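Beta-hexosaminidase Amuc_2018 (Akkermansia muciniphila, PDB 6JEB) hydrolyses terminal, non-reducing N-acetylglucosamine and N-acetylgalactosamine residues from beta-linked glycans, including terminally unbranched N-glycans and chitobiose. Local coordinates at residues Gly133-Val138 with Ser149-Ser154; Lys143-Ala148 with Pro160-Tyr165. All coordinates share one frame; numbering follows the deposited sequence.

Contact 1. Residues Gly133-Val138 with Ser149-Ser154; sequences GWRLPV and SRREES
Arg135 and Ser149 supply the one hydrogen bond between Gly133-Val138 and Ser149-Ser154: NH1 of Arg135 donates to the backbone O of Ser149 over 2.8 Å. The N-H points well off the acceptor (125°), which makes the bond weak, although Ser149 O lies at the edge of the guanidinium, near its plane. Arg135 reaches this position by bending at chi2 (-58°), which brings the guanidinium back beside Gly133, whose CA lies over one face, 3.7 Å above the plane and displaced toward the rim. Backbone carbonyls outside the two segments also hold the group: Pro99 O takes NE, Ala100 O takes NH2, and Gly163 O shares NH1.

The charged contact joins two arginines. Arg135 NH2 stops 3.8 Å from Arg151 NH1, with the guanidinium planes 51° apart. The carbonyls of Arg101 and Gln132, both bound by Arg151 NH1, probably soften the like-charge approach. At its far side Arg151 holds Ser154 OG with two nitrogens, NE at 3.0 Å and NH2 at 2.9 Å; the hydroxyl oxygen lies in the guanidinium plane, so the grip fixes the rotation of the group.

The closest packing is between Trp134 O and Ser149 CB, at 3.4 Å, while Ser149 OG bonds to Lys145 O.

Buried arginines tied to main-chain carbonyls here join the loop after strand 123-127 to the short strand 150-151 in the family 20 catalytic TIM-barrel domain, next to the substrate-binding residue Arg101.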
loop_
_atom_site.group_PDB
_atom_site.type_symbol
_atom_site.label_atom_id
_atom_site.label_comp_id
_atom_site.label_asym_id
_atom_site.label_seq_id
_atom_site.Cartn_x
_atom_site.Cartn_y
_atom_site.Cartn_z
ATOM N N GLY A 133 10.649 -12.330 -8.366
ATOM C CA GLY A 133 11.710 -11.347 -8.387
ATOM C C GLY A 133 12.024 -10.795 -7.014
ATOM O O GLY A 133 11.210 -10.887 -6.086
ATOM N N TRP A 134 13.218 -10.217 -6.891
ATOM C CA TRP A 134 13.716 -9.624 -5.656
ATOM C C TRP A 134 14.365 -8.307 -6.057
ATOM O O TRP A 134 15.275 -8.309 -6.891
ATOM C CB TRP A 134 14.752 -10.560 -5.012
ATOM C CG TRP A 134 15.335 -10.016 -3.740
ATOM C CD1 TRP A 134 16.179 -8.946 -3.618
ATOM C CD2 TRP A 134 15.085 -10.487 -2.405
ATOM N NE1 TRP A 134 16.465 -8.722 -2.289
ATOM C CE2 TRP A 134 15.817 -9.662 -1.528
ATOM C CE3 TRP A 134 14.333 -11.544 -1.872
ATOM C CZ2 TRP A 134 15.804 -9.842 -0.141
ATOM C CZ3 TRP A 134 14.316 -11.715 -0.488
ATOM C CH2 TRP A 134 15.054 -10.872 0.355
ATOM N N ARG A 135 13.911 -7.187 -5.473
ATOM C CA ARG A 135 14.273 -5.859 -5.966
ATOM C C ARG A 135 15.149 -5.034 -5.023
ATOM O O ARG A 135 15.509 -3.898 -5.382
ATOM C CB ARG A 135 13.018 -5.054 -6.327
ATOM C CG ARG A 135 12.036 -5.793 -7.228
ATOM C CD ARG A 135 12.683 -6.243 -8.549
ATOM N NE ARG A 135 11.713 -7.007 -9.320
ATOM C CZ ARG A 135 12.023 -7.903 -10.255
ATOM N NH1 ARG A 135 13.292 -8.113 -10.595
ATOM N NH2 ARG A 135 11.053 -8.587 -10.854
ATOM N N LEU A 136 15.505 -5.556 -3.840
ATOM C CA LEU A 136 16.285 -4.804 -2.863
ATOM C C LEU A 136 17.735 -5.252 -2.902
ATOM O O LEU A 136 18.012 -6.423 -2.601
ATOM C CB LEU A 136 15.728 -5.037 -1.462
ATOM C CG LEU A 136 16.540 -4.334 -0.370
ATOM C CD1 LEU A 136 16.167 -2.850 -0.245
ATOM C CD2 LEU A 136 16.394 -5.040 0.978
ATOM N N PRO A 137 18.690 -4.375 -3.208
ATOM C CA PRO A 137 20.100 -4.781 -3.138
ATOM C C PRO A 137 20.549 -4.900 -1.688
ATOM O O PRO A 137 20.147 -4.111 -0.828
ATOM C CB PRO A 137 20.826 -3.637 -3.853
ATOM C CG PRO A 137 19.961 -2.436 -3.562
ATOM C CD PRO A 137 18.537 -2.957 -3.590
ATOM N N VAL A 138 21.368 -5.913 -1.413
ATOM C CA VAL A 138 21.891 -6.122 -0.062
ATOM C C VAL A 138 23.385 -6.387 -0.157
ATOM O O VAL A 138 23.792 -7.429 -0.698
ATOM C CB VAL A 138 21.184 -7.281 0.667
ATOM C CG1 VAL A 138 21.687 -7.372 2.102
ATOM C CG2 VAL A 138 19.670 -7.116 0.645
ATOM N N SER A 149 16.978 -11.217 -9.120
ATOM C CA SER A 149 16.347 -10.057 -9.741
ATOM C C SER A 149 15.957 -10.304 -11.193
ATOM O O SER A 149 15.482 -9.374 -11.857
ATOM C CB SER A 149 17.266 -8.828 -9.656
ATOM O OG SER A 149 18.314 -8.893 -10.618
ATOM N N ARG A 150 16.152 -11.524 -11.700
ATOM C CA ARG A 150 15.961 -11.844 -13.108
ATOM C C ARG A 150 15.087 -13.076 -13.242
ATOM O O ARG A 150 15.213 -14.017 -12.457
ATOM C CB ARG A 150 17.319 -12.158 -13.745
ATOM C CG ARG A 150 18.204 -10.934 -13.844
ATOM C CD ARG A 150 19.690 -11.275 -13.848
ATOM N NE ARG A 150 20.473 -10.108 -14.240
ATOM C CZ ARG A 150 21.799 -10.073 -14.245
ATOM N NH1 ARG A 150 22.492 -11.140 -13.845
ATOM N NH2 ARG A 150 22.429 -8.974 -14.644
ATOM N N ARG A 151 14.208 -13.082 -14.245
ATOM C CA ARG A 151 13.461 -14.288 -14.571
ATOM C C ARG A 151 13.412 -14.477 -16.083
ATOM O O ARG A 151 13.563 -13.529 -16.857
ATOM C CB ARG A 151 12.057 -14.309 -13.942
ATOM C CG ARG A 151 11.084 -13.298 -14.518
ATOM C CD ARG A 151 9.683 -13.489 -13.925
ATOM N NE ARG A 151 8.711 -12.561 -14.495
ATOM C CZ ARG A 151 8.330 -11.428 -13.912
ATOM N NH1 ARG A 151 8.838 -11.073 -12.731
ATOM N NH2 ARG A 151 7.435 -10.650 -14.506
ATOM N N GLU A 152 13.180 -15.727 -16.492
ATOM C CA GLU A 152 13.291 -16.101 -17.900
ATOM C C GLU A 152 12.143 -15.555 -18.744
ATOM O O GLU A 152 12.336 -15.273 -19.934
ATOM C CB GLU A 152 13.345 -17.629 -18.008
ATOM C CG GLU A 152 13.401 -18.159 -19.431
ATOM C CD GLU A 152 13.119 -19.648 -19.498
ATOM O OE1 GLU A 152 13.194 -20.314 -18.446
ATOM O OE2 GLU A 152 12.798 -20.143 -20.596
ATOM N N GLU A 153 10.953 -15.416 -18.165
ATOM C CA GLU A 153 9.759 -15.027 -18.913
ATOM C C GLU A 153 8.641 -14.791 -17.905
ATOM O O GLU A 153 8.847 -14.884 -16.689
ATOM C CB GLU A 153 9.341 -16.096 -19.935
ATOM C CG GLU A 153 9.034 -17.460 -19.309
ATOM C CD GLU A 153 8.527 -18.484 -20.322
ATOM O OE1 GLU A 153 8.274 -18.116 -21.491
ATOM O OE2 GLU A 153 8.372 -19.664 -19.945
ATOM N N SER A 154 7.446 -14.501 -18.425
ATOM C CA SER A 154 6.237 -14.401 -17.610
ATOM C C SER A 154 5.115 -15.127 -18.340
ATOM O O SER A 154 4.770 -14.764 -19.469
ATOM C CB SER A 154 5.853 -12.937 -17.380
ATOM O OG SER A 154 6.970 -12.167 -16.948
#

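Contact 2. Residues Lys143-Ala148 with Pro160-Tyr165; sequences KLKSVA and PHEGMY
Met164 has the largest share of the surface buried between Lys143-Ala148 and Pro160-Tyr165, and it lies against the flank of the helix at Leu144 and Lys145. Its chain runs out extended, with CG anti to the backbone N (chi1 179°), then turns at chi3 (-100°) to bring the methyl group onto the helix backbone. CE rests 3.5 Å from Leu144 O and 3.7 Å from Lys145 N, and Leu144 CB touches the same methyl at 3.8 Å.

Lys145 crosses the thioether with its aliphatic part. Its CB is 3.8 Å from Met164 SD, and a bend at chi2 (65°) carries CD back over the sulfur as well. The ammonium group thereby arrives between the Glu162 carboxylate and the backbone carbonyl of Met164, and two waters span the remaining distances. One accepts from Lys145 NZ and donates to Glu162 OE1 over 2.7 Å; the other accepts from NZ and donates to Met164 O over 3.1 Å.

Glu162 thus meets the lysine mainly through solvent. Its OE1 is 4.1 Å from Lys145 NZ, beyond a salt bridge, and its direct ionic partner is Arg150. The opposite charge nearby would still be expected to steady the ammonium electrostatically.

Inside the helix, Lys143 O accepts from Val147 N and also from Ala148 N, the second bond marking the wider pi-type turn. The contact is peripheral packing in the catalytic TIM-barrel domain: a short helix packed on the loop after strand 161-162, with the strand's Glu162 reached through water.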
loop_
_atom_site.group_PDB
_atom_site.type_symbol
_atom_site.label_atom_id
_atom_site.label_comp_id
_atom_site.label_asym_id
_atom_site.label_seq_id
_atom_site.Cartn_x
_atom_site.Cartn_y
_atom_site.Cartn_z
ATOM N N LYS A 143 24.162 -12.481 -5.198
ATOM C CA LYS A 143 23.270 -13.285 -6.021
ATOM C C LYS A 143 21.835 -12.782 -5.997
ATOM O O LYS A 143 21.038 -13.211 -6.836
ATOM C CB LYS A 143 23.329 -14.770 -5.657
ATOM C CG LYS A 143 24.688 -15.424 -5.862
ATOM C CD LYS A 143 24.545 -16.938 -5.673
ATOM C CE LYS A 143 25.851 -17.656 -5.632
ATOM N NZ LYS A 143 25.588 -19.120 -5.619
ATOM N N LEU A 144 21.476 -11.885 -5.070
ATOM C CA LEU A 144 20.172 -11.248 -5.194
ATOM C C LEU A 144 20.079 -10.502 -6.517
ATOM O O LEU A 144 19.039 -10.536 -7.186
ATOM C CB LEU A 144 19.913 -10.302 -4.019
ATOM C CG LEU A 144 19.914 -10.962 -2.636
ATOM C CD1 LEU A 144 19.729 -9.900 -1.564
ATOM C CD2 LEU A 144 18.807 -12.008 -2.541
ATOM N N LYS A 145 21.166 -9.828 -6.913
ATOM C CA LYS A 145 21.200 -9.153 -8.208
ATOM C C LYS A 145 21.385 -10.148 -9.349
ATOM O O LYS A 145 20.616 -10.146 -10.314
ATOM C CB LYS A 145 22.314 -8.099 -8.232
ATOM C CG LYS A 145 22.559 -7.475 -9.606
ATOM C CD LYS A 145 21.372 -6.667 -10.114
ATOM C CE LYS A 145 21.646 -6.107 -11.513
ATOM N NZ LYS A 145 20.527 -5.220 -12.015
ATOM N N SER A 146 22.390 -11.021 -9.254
ATOM C CA SER A 146 22.740 -11.825 -10.425
ATOM C C SER A 146 21.702 -12.898 -10.726
ATOM O O SER A 146 21.560 -13.306 -11.891
ATOM C CB SER A 146 24.121 -12.451 -10.259
ATOM O OG SER A 146 24.113 -13.382 -9.195
ATOM N N VAL A 147 20.981 -13.372 -9.705
ATOM C CA VAL A 147 19.989 -14.434 -9.871
ATOM C C VAL A 147 18.575 -13.958 -9.545
ATOM O O VAL A 147 17.684 -13.999 -10.397
ATOM C CB VAL A 147 20.350 -15.671 -9.029
ATOM C CG1 VAL A 147 19.289 -16.747 -9.200
ATOM C CG2 VAL A 147 21.731 -16.207 -9.417
ATOM N N ALA A 148 18.351 -13.506 -8.306
ATOM C CA ALA A 148 16.985 -13.308 -7.822
ATOM C C ALA A 148 16.259 -12.152 -8.500
ATOM O O ALA A 148 15.023 -12.108 -8.449
ATOM C CB ALA A 148 16.988 -13.130 -6.299
ATOM N N PRO A 160 12.243 -12.222 -21.076
ATOM C CA PRO A 160 12.876 -12.062 -19.762
ATOM C C PRO A 160 12.450 -10.765 -19.093
ATOM O O PRO A 160 12.156 -9.761 -19.749
ATOM C CB PRO A 160 14.374 -12.045 -20.087
ATOM C CG PRO A 160 14.481 -12.775 -21.409
ATOM C CD PRO A 160 13.231 -12.395 -22.154
ATOM N N HIS A 161 12.402 -10.800 -17.768
ATOM C CA HIS A 161 12.076 -9.615 -16.992
ATOM C C HIS A 161 13.064 -9.499 -15.845
ATOM O O HIS A 161 13.294 -10.476 -15.125
ATOM C CB HIS A 161 10.657 -9.669 -16.426
ATOM C CG HIS A 161 10.273 -8.409 -15.721
ATOM N ND1 HIS A 161 10.008 -7.240 -16.400
ATOM C CD2 HIS A 161 10.187 -8.108 -14.403
ATOM C CE1 HIS A 161 9.737 -6.282 -15.530
ATOM N NE2 HIS A 161 9.847 -6.781 -14.312
ATOM N N GLU A 162 13.654 -8.318 -15.682
ATOM C CA GLU A 162 14.593 -8.116 -14.589
ATOM C C GLU A 162 14.497 -6.691 -14.085
ATOM O O GLU A 162 13.839 -5.827 -14.680
ATOM C CB GLU A 162 16.046 -8.421 -14.991
ATOM C CG GLU A 162 16.727 -7.329 -15.802
ATOM C CD GLU A 162 18.246 -7.514 -15.884
ATOM O OE1 GLU A 162 18.888 -7.777 -14.838
ATOM O OE2 GLU A 162 18.807 -7.398 -16.997
ATOM N N GLY A 163 15.166 -6.458 -12.965
ATOM C CA GLY A 163 15.313 -5.121 -12.441
ATOM C C GLY A 163 15.672 -5.155 -10.975
ATOM O O GLY A 163 15.246 -6.053 -10.241
ATOM N N MET A 164 16.462 -4.188 -10.530
ATOM C CA MET A 164 16.750 -4.060 -9.108
ATOM C C MET A 164 17.024 -2.591 -8.837
ATOM O O MET A 164 17.728 -1.944 -9.618
ATOM C CB MET A 164 17.963 -4.918 -8.721
ATOM C CG MET A 164 18.323 -4.809 -7.241
ATOM S SD MET A 164 19.643 -5.920 -6.727
ATOM C CE MET A 164 18.702 -7.257 -5.975
ATOM N N TYR A 165 16.448 -2.057 -7.755
ATOM C CA TYR A 165 16.722 -0.677 -7.382
ATOM C C TYR A 165 18.155 -0.550 -6.887
ATOM O O TYR A 165 18.737 -1.502 -6.365
ATOM C CB TYR A 165 15.748 -0.218 -6.284
ATOM C CG TYR A 165 14.335 -0.214 -6.802
ATOM C CD1 TYR A 165 13.936 0.713 -7.763
ATOM C CD2 TYR A 165 13.413 -1.166 -6.378
ATOM C CE1 TYR A 165 12.658 0.695 -8.280
ATOM C CE2 TYR A 165 12.131 -1.188 -6.885
ATOM C CZ TYR A 165 11.759 -0.260 -7.838
ATOM O OH TYR A 165 10.484 -0.294 -8.353
HETATM O O HOH W 1 18.207 -6.838 -12.348
HETATM O O HOH W 2 20.555 -2.799 -10.433
#

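In the fold
The centres of contacts 1 and 2 lie only 4 Å apart, and their segments alternate along the chain: 133-138, 143-148, 149-154, then 160-165. All four belong to the long excursion between barrel strands 123-127 and 183-187 of the catalytic domain. Helix 143-148 runs directly into strand 150-151, which pairs antiparallel with strand 161-162, so the second segments of both contacts share one small two-stranded sheet. The contacts also pack directly on each other, Pro137 CD on Tyr165 O and Ser149 O on Glu162 CB. Together they pack residues 133-165, the first part of this excursion, against one another, with contact 1 near the substrate-binding residue Arg101 and contact 2 farther from the chain centre.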